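Local coordinates for protein peruvianin-I (Thevetia peruviana, PDB 6ORM) that probably acts as a cysteine-type peptidase in plant latex, although it belongs to the germin-like branch of the cupin family, at residues D9-D14 with Y24-P29; N55-T60 with I74-L79; P91-L96 with S150-N155; I104-Y109 with F127-G132. All coordinates share one frame; numbering follows the deposited sequence.

Interaction 1: D9-D14 with Y24-P29; sequences DFCLAD and YPCRNP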
loop_
_atom_site.group_PDB
_atom_site.type_symbol
_atom_site.label_atom_id
_atom_site.label_comp_id
_atom_site.label_asym_id
_atom_site.label_seq_id
_atom_site.Cartn_x
_atom_site.Cartn_y
_atom_site.Cartn_z
ATOM N N ASP A 9 13.464 3.828 11.001
ATOM C CA ASP A 9 12.820 4.674 12.006
ATOM C C ASP A 9 12.464 6.040 11.435
ATOM O O ASP A 9 11.314 6.485 11.517
ATOM C CB ASP A 9 13.733 4.841 13.220
ATOM C CG ASP A 9 13.893 3.566 14.013
ATOM O OD1 ASP A 9 13.236 2.558 13.679
ATOM O OD2 ASP A 9 14.681 3.576 14.982
ATOM N N PHE A 10 13.441 6.714 10.835
ATOM C CA PHE A 10 13.214 8.028 10.256
ATOM C C PHE A 10 14.205 8.228 9.121
ATOM O O PHE A 10 15.137 7.441 8.933
ATOM C CB PHE A 10 13.329 9.143 11.305
ATOM C CG PHE A 10 14.583 9.081 12.122
ATOM C CD1 PHE A 10 15.777 9.576 11.622
ATOM C CD2 PHE A 10 14.568 8.530 13.392
ATOM C CE1 PHE A 10 16.931 9.519 12.371
ATOM C CE2 PHE A 10 15.721 8.470 14.149
ATOM C CZ PHE A 10 16.906 8.965 13.639
ATOM N N CYS A 11 13.993 9.304 8.372
ATOM C CA CYS A 11 14.717 9.541 7.131
ATOM C C CYS A 11 14.573 11.008 6.758
ATOM O O CYS A 11 13.770 11.350 5.884
ATOM C CB CYS A 11 14.175 8.631 6.024
ATOM S SG CYS A 11 15.228 8.438 4.572
ATOM N N LEU A 12 15.325 11.884 7.427
ATOM C CA LEU A 12 15.111 13.317 7.272
ATOM C C LEU A 12 15.402 13.742 5.842
ATOM O O LEU A 12 16.464 13.434 5.296
ATOM C CB LEU A 12 16.007 14.101 8.231
ATOM C CG LEU A 12 16.123 13.644 9.683
ATOM C CD1 LEU A 12 17.049 14.586 10.428
ATOM C CD2 LEU A 12 14.764 13.588 10.345
ATOM N N ALA A 13 14.451 14.452 5.241
ATOM C CA ALA A 13 14.619 14.932 3.878
ATOM C C ALA A 13 15.891 15.761 3.750
ATOM O O ALA A 13 16.103 16.719 4.499
ATOM C CB ALA A 13 13.401 15.757 3.453
ATOM N N ASP A 14 16.746 15.379 2.804
ATOM C CA ASP A 14 17.883 16.207 2.405
ATOM C C ASP A 14 17.374 17.161 1.335
ATOM O O ASP A 14 17.301 16.807 0.156
ATOM C CB ASP A 14 19.036 15.346 1.899
ATOM C CG ASP A 14 20.253 16.171 1.503
ATOM O OD1 ASP A 14 20.210 17.416 1.629
ATOM O OD2 ASP A 14 21.259 15.573 1.068
ATOM N N TYR A 24 11.981 12.237 -1.130
ATOM C CA TYR A 24 13.249 12.924 -0.935
ATOM C C TYR A 24 14.327 11.929 -0.538
ATOM O O TYR A 24 14.051 10.986 0.219
ATOM C CB TYR A 24 13.158 13.997 0.158
ATOM C CG TYR A 24 12.362 15.222 -0.203
ATOM C CD1 TYR A 24 12.895 16.203 -1.029
ATOM C CD2 TYR A 24 11.085 15.413 0.304
ATOM C CE1 TYR A 24 12.168 17.333 -1.351
ATOM C CE2 TYR A 24 10.355 16.536 -0.011
ATOM C CZ TYR A 24 10.899 17.493 -0.839
ATOM O OH TYR A 24 10.164 18.613 -1.149
ATOM N N PRO A 25 15.556 12.114 -1.015
ATOM C CA PRO A 25 16.686 11.434 -0.380
ATOM C C PRO A 25 16.850 11.936 1.044
ATOM O O PRO A 25 16.344 12.997 1.421
ATOM C CB PRO A 25 17.891 11.811 -1.251
ATOM C CG PRO A 25 17.445 12.915 -2.128
ATOM C CD PRO A 25 15.955 12.996 -2.124
ATOM N N CYS A 26 17.563 11.161 1.847
ATOM C CA CYS A 26 17.645 11.453 3.265
ATOM C C CYS A 26 19.061 11.834 3.669
ATOM O O CYS A 26 20.044 11.481 3.011
ATOM C CB CYS A 26 17.182 10.257 4.098
ATOM S SG CYS A 26 15.650 9.506 3.542
ATOM N N ARG A 27 19.146 12.582 4.763
ATOM C CA ARG A 27 20.403 12.777 5.460
ATOM C C ARG A 27 20.746 11.528 6.261
ATOM O O ARG A 27 19.893 10.680 6.536
ATOM C CB ARG A 27 20.331 14.005 6.359
ATOM C CG ARG A 27 19.959 15.262 5.600
ATOM C CD ARG A 27 19.954 16.471 6.500
ATOM N NE ARG A 27 18.703 17.211 6.384
ATOM C CZ ARG A 27 18.069 17.756 7.413
ATOM N NH1 ARG A 27 18.573 17.655 8.635
ATOM N NH2 ARG A 27 16.936 18.410 7.220
ATOM N N ASN A 28 22.015 11.422 6.637
ATOM C CA ASN A 28 22.502 10.323 7.459
ATOM C C ASN A 28 21.742 10.282 8.780
ATOM O O ASN A 28 21.880 11.197 9.601
ATOM C CB ASN A 28 24.005 10.481 7.698
ATOM C CG ASN A 28 24.618 9.302 8.432
ATOM O OD1 ASN A 28 23.916 8.432 8.947
ATOM N ND2 ASN A 28 25.945 9.267 8.471
ATOM N N PRO A 29 20.943 9.236 9.024
ATOM C CA PRO A 29 20.147 9.190 10.263
ATOM C C PRO A 29 20.988 9.240 11.525
ATOM O O PRO A 29 20.483 9.666 12.571
ATOM C CB PRO A 29 19.384 7.862 10.154
ATOM C CG PRO A 29 19.512 7.431 8.730
ATOM C CD PRO A 29 20.767 8.032 8.194
HETATM O O HOH W 1 17.763 10.877 8.496
#
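The Phe10 ring turns its edge to Pro29: CE1 stands 3.6 Å from Pro29 O, which lies near the ring plane, and 3.7 Å from Pro29 CB, while a water sits at the edge as well. That water joins the segments by accepting from Leu12 N and donating to Arg27 O. The guanidinium of Arg27 has Leu12 CB over the centre of one face, 4.3 Å above the plane, and Asp14 CA at its edge. Bent at chi3 (-128°), the chain brings NE to Ala13 O at 3.2 Å; NH2 reaches the same oxygen, and both bonds are weak. Between these groups the backbones form a single bridge, Ala13 with Cys26. Arg27 N donates to Leu12 O at 2.9 Å, and Asp14 N to Pro25 O at 2.8 Å, nearly straight (175°). A small residue suits position 13, for Ala13 CB packs at 3.7 Å on Tyr24 CB. Cys11 and Cys26 add a covalent tie, a disulfide whose sulfur separation is modelled too short to be trusted in detail. Ile21 of a neighbouring subunit packs on both cysteines. A disulfide pinning an irregular N-terminal extension ahead of the cupin barrel is characteristic of germins and germin-like proteins.

Interaction 2: N55-T60 with I74-L79; sequences NVTFVT and INRCVL. With NAG (2-acetamido-2-deoxy-beta-D-glucopyranose), chain D.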
loop_
_atom_site.group_PDB
_atom_site.type_symbol
_atom_site.label_atom_id
_atom_site.label_comp_id
_atom_site.label_asym_id
_atom_site.label_seq_id
_atom_site.Cartn_x
_atom_site.Cartn_y
_atom_site.Cartn_z
ATOM N N ASN A 55 -4.550 32.719 3.964
ATOM C CA ASN A 55 -3.143 32.404 4.166
ATOM C C ASN A 55 -3.009 30.936 4.535
ATOM O O ASN A 55 -3.687 30.459 5.451
ATOM C CB ASN A 55 -2.483 33.240 5.261
ATOM C CG ASN A 55 -1.076 32.764 5.538
ATOM O OD1 ASN A 55 -0.842 31.923 6.408
ATOM N ND2 ASN A 55 -0.132 33.272 4.766
ATOM N N VAL A 56 -2.124 30.232 3.837
ATOM C CA VAL A 56 -1.755 28.866 4.183
ATOM C C VAL A 56 -0.309 28.864 4.656
ATOM O O VAL A 56 0.583 29.361 3.956
ATOM C CB VAL A 56 -1.939 27.904 2.997
ATOM C CG1 VAL A 56 -1.709 26.478 3.457
ATOM C CG2 VAL A 56 -3.325 28.056 2.388
ATOM N N THR A 57 -0.080 28.313 5.843
ATOM C CA THR A 57 1.263 28.030 6.337
ATOM C C THR A 57 1.453 26.520 6.246
ATOM O O THR A 57 0.793 25.762 6.964
ATOM C CB THR A 57 1.454 28.546 7.762
ATOM O OG1 THR A 57 1.153 29.946 7.802
ATOM C CG2 THR A 57 2.893 28.332 8.220
ATOM N N PHE A 58 2.346 26.094 5.357
ATOM C CA PHE A 58 2.489 24.690 4.996
ATOM C C PHE A 58 3.467 23.977 5.918
ATOM O O PHE A 58 4.512 24.526 6.279
ATOM C CB PHE A 58 2.982 24.558 3.554
ATOM C CG PHE A 58 1.984 24.988 2.523
ATOM C CD1 PHE A 58 0.980 24.129 2.107
ATOM C CD2 PHE A 58 2.057 26.251 1.960
ATOM C CE1 PHE A 58 0.066 24.525 1.147
ATOM C CE2 PHE A 58 1.145 26.653 1.003
ATOM C CZ PHE A 58 0.148 25.790 0.595
ATOM N N VAL A 59 3.115 22.753 6.308
ATOM C CA VAL A 59 4.079 21.859 6.938
ATOM C C VAL A 59 4.035 20.513 6.230
ATOM O O VAL A 59 3.402 19.562 6.707
ATOM C CB VAL A 59 3.838 21.690 8.450
ATOM C CG1 VAL A 59 5.047 21.028 9.092
ATOM C CG2 VAL A 59 3.559 23.030 9.109
ATOM N N THR A 60 4.686 20.438 5.075
ATOM C CA THR A 60 4.968 19.186 4.397
ATOM C C THR A 60 6.432 18.818 4.629
ATOM O O THR A 60 7.179 19.535 5.299
ATOM C CB THR A 60 4.656 19.299 2.904
ATOM O OG1 THR A 60 5.682 20.067 2.262
ATOM C CG2 THR A 60 3.307 19.972 2.686
ATOM N N ILE A 74 0.457 18.679 8.226
ATOM C CA ILE A 74 -0.533 19.581 8.804
ATOM C C ILE A 74 -0.317 20.971 8.219
ATOM O O ILE A 74 0.817 21.458 8.154
ATOM C CB ILE A 74 -0.485 19.597 10.347
ATOM C CG1 ILE A 74 -1.657 20.404 10.911
ATOM C CG2 ILE A 74 0.843 20.122 10.868
ATOM C CD1 ILE A 74 -1.856 20.230 12.407
ATOM N N ASN A 75 -1.400 21.596 7.767
ATOM C CA ASN A 75 -1.370 22.951 7.242
ATOM C C ASN A 75 -2.276 23.837 8.085
ATOM O O ASN A 75 -3.371 23.421 8.473
ATOM C CB ASN A 75 -1.825 22.995 5.775
ATOM C CG ASN A 75 -0.894 22.236 4.846
ATOM O OD1 ASN A 75 0.318 22.193 5.054
ATOM N ND2 ASN A 75 -1.462 21.634 3.809
ATOM N N ARG A 76 -1.819 25.054 8.366
ATOM C CA ARG A 76 -2.642 26.049 9.040
ATOM C C ARG A 76 -3.221 27.002 8.008
ATOM O O ARG A 76 -2.486 27.551 7.181
ATOM C CB ARG A 76 -1.840 26.834 10.079
ATOM C CG ARG A 76 -2.687 27.853 10.837
ATOM C CD ARG A 76 -1.843 28.797 11.684
ATOM N NE ARG A 76 -0.956 29.626 10.874
ATOM C CZ ARG A 76 0.138 30.225 11.335
ATOM N NH1 ARG A 76 0.469 30.119 12.615
ATOM N NH2 ARG A 76 0.886 30.958 10.520
ATOM N N CYS A 77 -4.533 27.206 8.066
ATOM C CA CYS A 77 -5.226 28.110 7.163
ATOM C C CYS A 77 -5.878 29.212 7.981
ATOM O O CYS A 77 -6.618 28.930 8.929
ATOM C CB CYS A 77 -6.271 27.366 6.329
ATOM S SG CYS A 77 -5.631 26.016 5.290
ATOM N N VAL A 78 -5.609 30.460 7.611
ATOM C CA VAL A 78 -6.226 31.623 8.235
ATOM C C VAL A 78 -6.986 32.385 7.160
ATOM O O VAL A 78 -6.441 32.670 6.087
ATOM C CB VAL A 78 -5.180 32.520 8.920
ATOM C CG1 VAL A 78 -5.836 33.762 9.513
ATOM C CG2 VAL A 78 -4.435 31.734 9.993
ATOM N N LEU A 79 -8.243 32.710 7.448
ATOM C CA LEU A 79 -9.111 33.427 6.527
ATOM C C LEU A 79 -9.442 34.786 7.122
ATOM O O LEU A 79 -9.964 34.866 8.239
ATOM C CB LEU A 79 -10.392 32.639 6.252
ATOM C CG LEU A 79 -10.283 31.381 5.390
ATOM C CD1 LEU A 79 -11.592 30.604 5.417
ATOM C CD2 LEU A 79 -9.900 31.741 3.961
HETATM C C1 NAG D . 1.234 32.840 4.892
HETATM C C2 NAG D . 2.111 33.350 3.766
HETATM C C3 NAG D . 3.426 32.583 3.752
HETATM C C4 NAG D . 4.072 32.577 5.136
HETATM C C5 NAG D . 3.065 32.221 6.231
HETATM C C6 NAG D . 3.616 32.400 7.628
HETATM C C7 NAG D . 1.091 34.292 1.740
HETATM C C8 NAG D . 0.402 33.987 0.443
HETATM N N2 NAG D . 1.437 33.234 2.481
HETATM O O3 NAG D . 4.301 33.179 2.801
HETATM O O4 NAG D . 5.079 31.575 5.168
HETATM O O5 NAG D . 1.890 33.039 6.129
HETATM O O6 NAG D . 3.901 33.762 7.920
HETATM O O7 NAG D . 1.325 35.441 2.097
HETATM O O HOH W 2 -1.914 30.121 8.095
#
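Strand 55-57 runs antiparallel to 74-79, their axes 4.7 Å apart at closest, with Asn55-Val78 and Thr57-Arg76 as hydrogen-bonded pairs around the non-hydrogen-bonded pair Val56-Cys77. Asn55, Thr57, Arg76 and Val78 project from one face, and Val56 and Cys77 from the other. On the first face Thr57 and Arg76 lie side by side, pointing the same way, and Arg76 NH2 donates to Thr57 OG1 at 2.9 Å, with the oxygen 32° out of the guanidinium plane. Arginine suits this place because it has donors to spare: NH2 also bonds Gln44 O, and NE gives its hydrogen to a water that lies within hydrogen-bonding distance of both Asn55 OD1 and Arg76 O. Beyond Thr57 a side chain also takes part. Asn75, with CG anti to its carbonyl carbon (chi1 -64°), presents OD1 to Val59 N at 3.1 Å, the donor meeting that C=O nearly head on; the amide plane stands 80° from the neighbouring Phe58 ring. Val56 CG1 covers one face of that ring, 3.4 Å above its plane and toward the rim. Val59 CB and Ile74 CG2 touch at 4.2 Å, where Leu126 of a neighbouring subunit packs on both residues. Asn55 ND2 is bonded to C1 of an N-acetylglucosamine and also donates to Gly48 O. Asn55-Val56-Thr57 is thus a glycosylated sequon on a regular strand, and the chemistry implies that its hydroxyl, Thr57 OG1, is held by Arg76 beside the sugar, whose C5 lies 3.4 Å from that oxygen.

Interaction 3: P91-L96 with S150-N155; sequences PRASSL and SLNSQN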
loop_
_atom_site.group_PDB
_atom_site.type_symbol
_atom_site.label_atom_id
_atom_site.label_comp_id
_atom_site.label_asym_id
_atom_site.label_seq_id
_atom_site.Cartn_x
_atom_site.Cartn_y
_atom_site.Cartn_z
ATOM N N PRO A 91 -4.901 16.501 -4.058
ATOM C CA PRO A 91 -4.970 15.334 -4.956
ATOM C C PRO A 91 -4.587 14.002 -4.328
ATOM O O PRO A 91 -5.125 12.968 -4.747
ATOM C CB PRO A 91 -4.004 15.716 -6.088
ATOM C CG PRO A 91 -3.985 17.209 -6.075
ATOM C CD PRO A 91 -4.110 17.601 -4.635
ATOM N N ARG A 92 -3.684 13.969 -3.347
ATOM C CA ARG A 92 -3.111 12.697 -2.916
ATOM C C ARG A 92 -3.304 12.416 -1.428
ATOM O O ARG A 92 -2.539 11.633 -0.854
ATOM C CB ARG A 92 -1.625 12.644 -3.276
ATOM C CG ARG A 92 -1.357 12.772 -4.770
ATOM C CD ARG A 92 0.130 12.715 -5.103
ATOM N NE ARG A 92 0.882 13.798 -4.472
ATOM C CZ ARG A 92 1.079 14.994 -5.021
ATOM N NH1 ARG A 92 0.577 15.273 -6.217
ATOM N NH2 ARG A 92 1.777 15.915 -4.369
ATOM N N ALA A 93 -4.306 13.014 -0.785
ATOM C CA ALA A 93 -4.522 12.719 0.627
ATOM C C ALA A 93 -5.931 13.112 1.044
ATOM O O ALA A 93 -6.537 14.018 0.466
ATOM C CB ALA A 93 -3.501 13.441 1.513
ATOM N N SER A 94 -6.439 12.411 2.055
ATOM C CA SER A 94 -7.571 12.900 2.824
ATOM C C SER A 94 -7.160 14.150 3.596
ATOM O O SER A 94 -5.979 14.379 3.869
ATOM C CB SER A 94 -8.067 11.835 3.804
ATOM O OG SER A 94 -8.358 10.613 3.153
ATOM N N SER A 95 -8.152 14.958 3.962
ATOM C CA SER A 95 -7.917 16.138 4.785
ATOM C C SER A 95 -8.906 16.140 5.939
ATOM O O SER A 95 -10.120 16.140 5.718
ATOM C CB SER A 95 -8.045 17.424 3.965
ATOM O OG SER A 95 -7.777 18.558 4.771
ATOM N N LEU A 96 -8.383 16.145 7.162
ATOM C CA LEU A 96 -9.184 16.249 8.375
ATOM C C LEU A 96 -9.013 17.665 8.916
ATOM O O LEU A 96 -7.937 18.025 9.406
ATOM C CB LEU A 96 -8.760 15.195 9.396
ATOM C CG LEU A 96 -9.553 15.088 10.702
ATOM C CD1 LEU A 96 -11.048 14.979 10.432
ATOM C CD2 LEU A 96 -9.068 13.893 11.508
ATOM N N SER A 150 -5.189 18.268 8.757
ATOM C CA SER A 150 -4.312 17.109 8.868
ATOM C C SER A 150 -4.526 16.225 7.646
ATOM O O SER A 150 -5.665 15.874 7.325
ATOM C CB SER A 150 -4.597 16.328 10.152
ATOM O OG SER A 150 -4.288 17.094 11.305
ATOM N N LEU A 151 -3.438 15.890 6.954
ATOM C CA LEU A 151 -3.512 15.110 5.725
ATOM C C LEU A 151 -2.586 13.905 5.810
ATOM O O LEU A 151 -1.478 13.998 6.346
ATOM C CB LEU A 151 -3.158 15.973 4.505
ATOM C CG LEU A 151 -4.014 17.231 4.325
ATOM C CD1 LEU A 151 -3.256 18.481 4.766
ATOM C CD2 LEU A 151 -4.504 17.369 2.888
ATOM N N ASN A 152 -3.044 12.773 5.271
ATOM C CA ASN A 152 -2.285 11.524 5.342
ATOM C C ASN A 152 -1.348 11.379 4.139
ATOM O O ASN A 152 -1.387 10.411 3.380
ATOM C CB ASN A 152 -3.228 10.333 5.469
ATOM C CG ASN A 152 -4.187 10.210 4.300
ATOM O OD1 ASN A 152 -4.602 11.208 3.707
ATOM N ND2 ASN A 152 -4.542 8.976 3.960
ATOM N N SER A 153 -0.494 12.385 3.977
ATOM C CA SER A 153 0.624 12.312 3.046
ATOM C C SER A 153 1.658 13.333 3.482
ATOM O O SER A 153 1.314 14.379 4.036
ATOM C CB SER A 153 0.189 12.571 1.599
ATOM O OG SER A 153 1.310 12.578 0.729
ATOM N N GLN A 154 2.930 13.023 3.226
ATOM C CA GLN A 154 3.975 14.010 3.465
ATOM C C GLN A 154 3.941 15.149 2.456
ATOM O O GLN A 154 4.586 16.177 2.686
ATOM C CB GLN A 154 5.351 13.347 3.444
ATOM C CG GLN A 154 5.827 12.976 2.056
ATOM C CD GLN A 154 7.209 12.361 2.065
ATOM O OE1 GLN A 154 7.445 11.340 2.712
ATOM N NE2 GLN A 154 8.132 12.982 1.344
ATOM N N ASN A 155 3.211 14.995 1.357
ATOM C CA ASN A 155 3.130 16.007 0.314
ATOM C C ASN A 155 1.816 15.825 -0.436
ATOM O O ASN A 155 1.811 15.358 -1.583
ATOM C CB ASN A 155 4.327 15.907 -0.636
ATOM C CG ASN A 155 4.391 17.062 -1.620
ATOM O OD1 ASN A 155 3.911 18.160 -1.339
ATOM N ND2 ASN A 155 4.979 16.817 -2.785
HETATM O O HOH W 3 1.779 12.385 -2.282
HETATM O O HOH W 4 -6.847 8.733 1.958
HETATM O O HOH W 5 -6.255 19.070 11.884
#
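Leu151 CD2 packs against Ser95 CB at 3.7 Å, at the ends of two neighbouring antiparallel strands of the cupin barrel, where the chains turn into loops. From the leucine backbone, CB lies 3.3 Å from Ser94 O and 3.9 Å from Ala93 CB; CG, anti to the carbonyl carbon (chi1 -57°), lies beside Ser94 O. The tip then divides: CD2 makes the serine contact, whereas CD1 extends to Asn75 on the adjoining strand. A branched apolar residue fills this place well, and small alanine and serine opposite leave it room. Leu96 and Ser150 form the regular hydrogen-bonded pair, with Leu96 N to Ser150 O at 2.7 Å and Ser150 N to Leu96 O at 2.8 Å. The Ser150 hydroxyl pairs with Ser150 of a neighbouring subunit. Past the strand ends Asn152, centre of an inverse gamma turn, bends OD1 back to Ser94 N in a weak bond of 2.7 Å; Ser153 OG accepts from Asn155 N, an ST turn, and is also hydrogen-bonded to Asp3. Arg92 lies alongside Asn155. While its NH1 salt-bridges Asp9 of another subunit, Arg92 NH2 donates to Asn155 O at 2.8 Å, from 33° outside the carbonyl plane.

Interaction 4: I104-Y109 with F127-G132; sequences ILEGFY and FIIPPG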
loop_
_atom_site.group_PDB
_atom_site.type_symbol
_atom_site.label_atom_id
_atom_site.label_comp_id
_atom_site.label_asym_id
_atom_site.label_seq_id
_atom_site.Cartn_x
_atom_site.Cartn_y
_atom_site.Cartn_z
ATOM N N ILE A 104 -16.615 28.920 10.111
ATOM C CA ILE A 104 -16.420 28.687 8.689
ATOM C C ILE A 104 -17.540 27.814 8.145
ATOM O O ILE A 104 -18.137 27.007 8.866
ATOM C CB ILE A 104 -15.057 28.025 8.396
ATOM C CG1 ILE A 104 -14.898 26.750 9.228
ATOM C CG2 ILE A 104 -13.922 28.987 8.658
ATOM C CD1 ILE A 104 -13.588 26.024 9.007
ATOM N N LEU A 105 -17.818 27.984 6.854
ATOM C CA LEU A 105 -18.559 26.998 6.079
ATOM C C LEU A 105 -17.548 26.100 5.381
ATOM O O LEU A 105 -16.705 26.586 4.622
ATOM C CB LEU A 105 -19.474 27.668 5.056
ATOM C CG LEU A 105 -20.829 28.198 5.525
ATOM C CD1 LEU A 105 -21.672 28.606 4.323
ATOM C CD2 LEU A 105 -21.555 27.164 6.378
ATOM N N GLU A 106 -17.619 24.800 5.654
ATOM C CA GLU A 106 -16.709 23.816 5.087
ATOM C C GLU A 106 -17.526 22.786 4.321
ATOM O O GLU A 106 -18.482 22.225 4.864
ATOM C CB GLU A 106 -15.885 23.144 6.190
ATOM C CG GLU A 106 -14.886 22.115 5.699
ATOM C CD GLU A 106 -13.634 22.738 5.124
ATOM O OE1 GLU A 106 -13.276 23.859 5.547
ATOM O OE2 GLU A 106 -13.004 22.103 4.254
ATOM N N GLY A 107 -17.161 22.540 3.064
ATOM C CA GLY A 107 -17.881 21.561 2.271
ATOM C C GLY A 107 -17.010 20.892 1.231
ATOM O O GLY A 107 -15.978 21.429 0.818
ATOM N N PHE A 108 -17.443 19.702 0.810
ATOM C CA PHE A 108 -16.846 19.004 -0.320
ATOM C C PHE A 108 -17.947 18.448 -1.213
ATOM O O PHE A 108 -19.085 18.250 -0.783
ATOM C CB PHE A 108 -15.889 17.882 0.132
ATOM C CG PHE A 108 -16.579 16.627 0.610
ATOM C CD1 PHE A 108 -16.938 15.625 -0.280
ATOM C CD2 PHE A 108 -16.837 16.438 1.957
ATOM C CE1 PHE A 108 -17.566 14.471 0.160
ATOM C CE2 PHE A 108 -17.463 15.283 2.406
ATOM C CZ PHE A 108 -17.826 14.299 1.505
ATOM N N TYR A 109 -17.591 18.207 -2.476
ATOM C CA TYR A 109 -18.486 17.622 -3.468
ATOM C C TYR A 109 -18.061 16.187 -3.758
ATOM O O TYR A 109 -16.871 15.920 -3.959
ATOM C CB TYR A 109 -18.480 18.432 -4.768
ATOM C CG TYR A 109 -18.846 19.889 -4.602
ATOM C CD1 TYR A 109 -17.901 20.817 -4.187
ATOM C CD2 TYR A 109 -20.133 20.338 -4.869
ATOM C CE1 TYR A 109 -18.227 22.151 -4.038
ATOM C CE2 TYR A 109 -20.468 21.672 -4.724
ATOM C CZ TYR A 109 -19.510 22.572 -4.306
ATOM O OH TYR A 109 -19.836 23.901 -4.157
ATOM N N PHE A 127 -14.032 18.120 10.460
ATOM C CA PHE A 127 -14.708 17.849 9.199
ATOM C C PHE A 127 -13.726 17.105 8.309
ATOM O O PHE A 127 -12.577 17.533 8.167
ATOM C CB PHE A 127 -15.181 19.149 8.540
ATOM C CG PHE A 127 -16.148 18.943 7.405
ATOM C CD1 PHE A 127 -15.689 18.805 6.105
ATOM C CD2 PHE A 127 -17.511 18.902 7.637
ATOM C CE1 PHE A 127 -16.573 18.624 5.056
ATOM C CE2 PHE A 127 -18.401 18.720 6.592
ATOM C CZ PHE A 127 -17.932 18.580 5.302
ATOM N N ILE A 128 -14.171 15.998 7.720
ATOM C CA ILE A 128 -13.301 15.112 6.951
ATOM C C ILE A 128 -13.587 15.296 5.465
ATOM O O ILE A 128 -14.749 15.297 5.040
ATOM C CB ILE A 128 -13.464 13.642 7.384
ATOM C CG1 ILE A 128 -12.497 12.744 6.608
ATOM C CG2 ILE A 128 -14.909 13.165 7.242
ATOM C CD1 ILE A 128 -11.040 12.931 7.002
ATOM N N ILE A 129 -12.530 15.490 4.687
ATOM C CA ILE A 129 -12.586 15.622 3.234
ATOM C C ILE A 129 -11.954 14.374 2.625
ATOM O O ILE A 129 -10.759 14.130 2.834
ATOM C CB ILE A 129 -11.863 16.889 2.749
ATOM C CG1 ILE A 129 -12.621 18.146 3.172
ATOM C CG2 ILE A 129 -11.675 16.860 1.237
ATOM C CD1 ILE A 129 -11.754 19.137 3.889
ATOM N N PRO A 130 -12.700 13.558 1.886
ATOM C CA PRO A 130 -12.104 12.382 1.235
ATOM C C PRO A 130 -11.044 12.796 0.230
ATOM O O PRO A 130 -11.059 13.932 -0.269
ATOM C CB PRO A 130 -13.303 11.711 0.545
ATOM C CG PRO A 130 -14.504 12.232 1.268
ATOM C CD PRO A 130 -14.158 13.624 1.694
ATOM N N PRO A 131 -10.107 11.904 -0.095
ATOM C CA PRO A 131 -8.953 12.304 -0.916
ATOM C C PRO A 131 -9.362 12.765 -2.308
ATOM O O PRO A 131 -10.164 12.119 -2.988
ATOM C CB PRO A 131 -8.101 11.030 -0.974
ATOM C CG PRO A 131 -9.057 9.916 -0.686
ATOM C CD PRO A 131 -10.039 10.486 0.296
ATOM N N GLY A 132 -8.794 13.895 -2.730
ATOM C CA GLY A 132 -8.932 14.372 -4.087
ATOM C C GLY A 132 -10.218 15.101 -4.396
ATOM O O GLY A 132 -10.353 15.641 -5.502
#
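Glu106 and Phe108 of one cupin sheet face Phe127, Ile129 and Pro130 of the other, so this contact belongs to the two-layered jelly-roll barrel. The axes of strands 104-109 and 127-129 approach to 7.8 Å at 29°, and side chains rather than backbone bonds join the layers. Among polar groups, one carboxylate oxygen of Glu106, OE2, comes 3.2 Å from Ile129 CD1, the two side chains crossing at about a right angle; the other, OE1, is satisfied by the hydroxyl of Thr137. The Phe127 ring also has Glu106 O over one face, 3.7 Å above the plane and toward its rim. Apolar contacts follow along the strand. Glu106 leaves the backbone with CG anti to N (chi1 -179°), and this methylene does much of the touching, CG lying 3.4 Å from Phe127 CD1 before the chain bends at chi2. Phe127 CZ lies 4.3 Å from Gly107 CA. Phe108 offers its ring edge to Phe127, with CD2 3.8 Å from Phe127 CE1. Phe37 of a neighbouring subunit meets Phe108 edge-to-face. The last kind of interaction is CH-pi, for which the compact, cyclic side chain of proline can bring its CD methylene squarely over an aromatic face: Pro130 CD sits 3.6 Å from the Phe108 ring centroid, only 6° off the normal.

From the N terminus, interaction 1 comes first, closing the short loop between residues 14 and 24 in the extension ahead of the barrel. Interaction 2 follows in series and closes the connection from 60 to 74, joining edge strand 54-57 to strand 73-79. Interaction 3 spans much more sequence, from 96 to 150, and within that span interaction 4 opens and closes, so the two nest and none of the four crosses another. Interactions 2 and 3 share one sheet through neighbouring strands 73-79 and 145-151. Interaction 3 meets interaction 4 through strands 95-101 and 126-129, and 4 carries on to the second sheet. Tyr24 touching Gln154 links interaction 1 to the barrel.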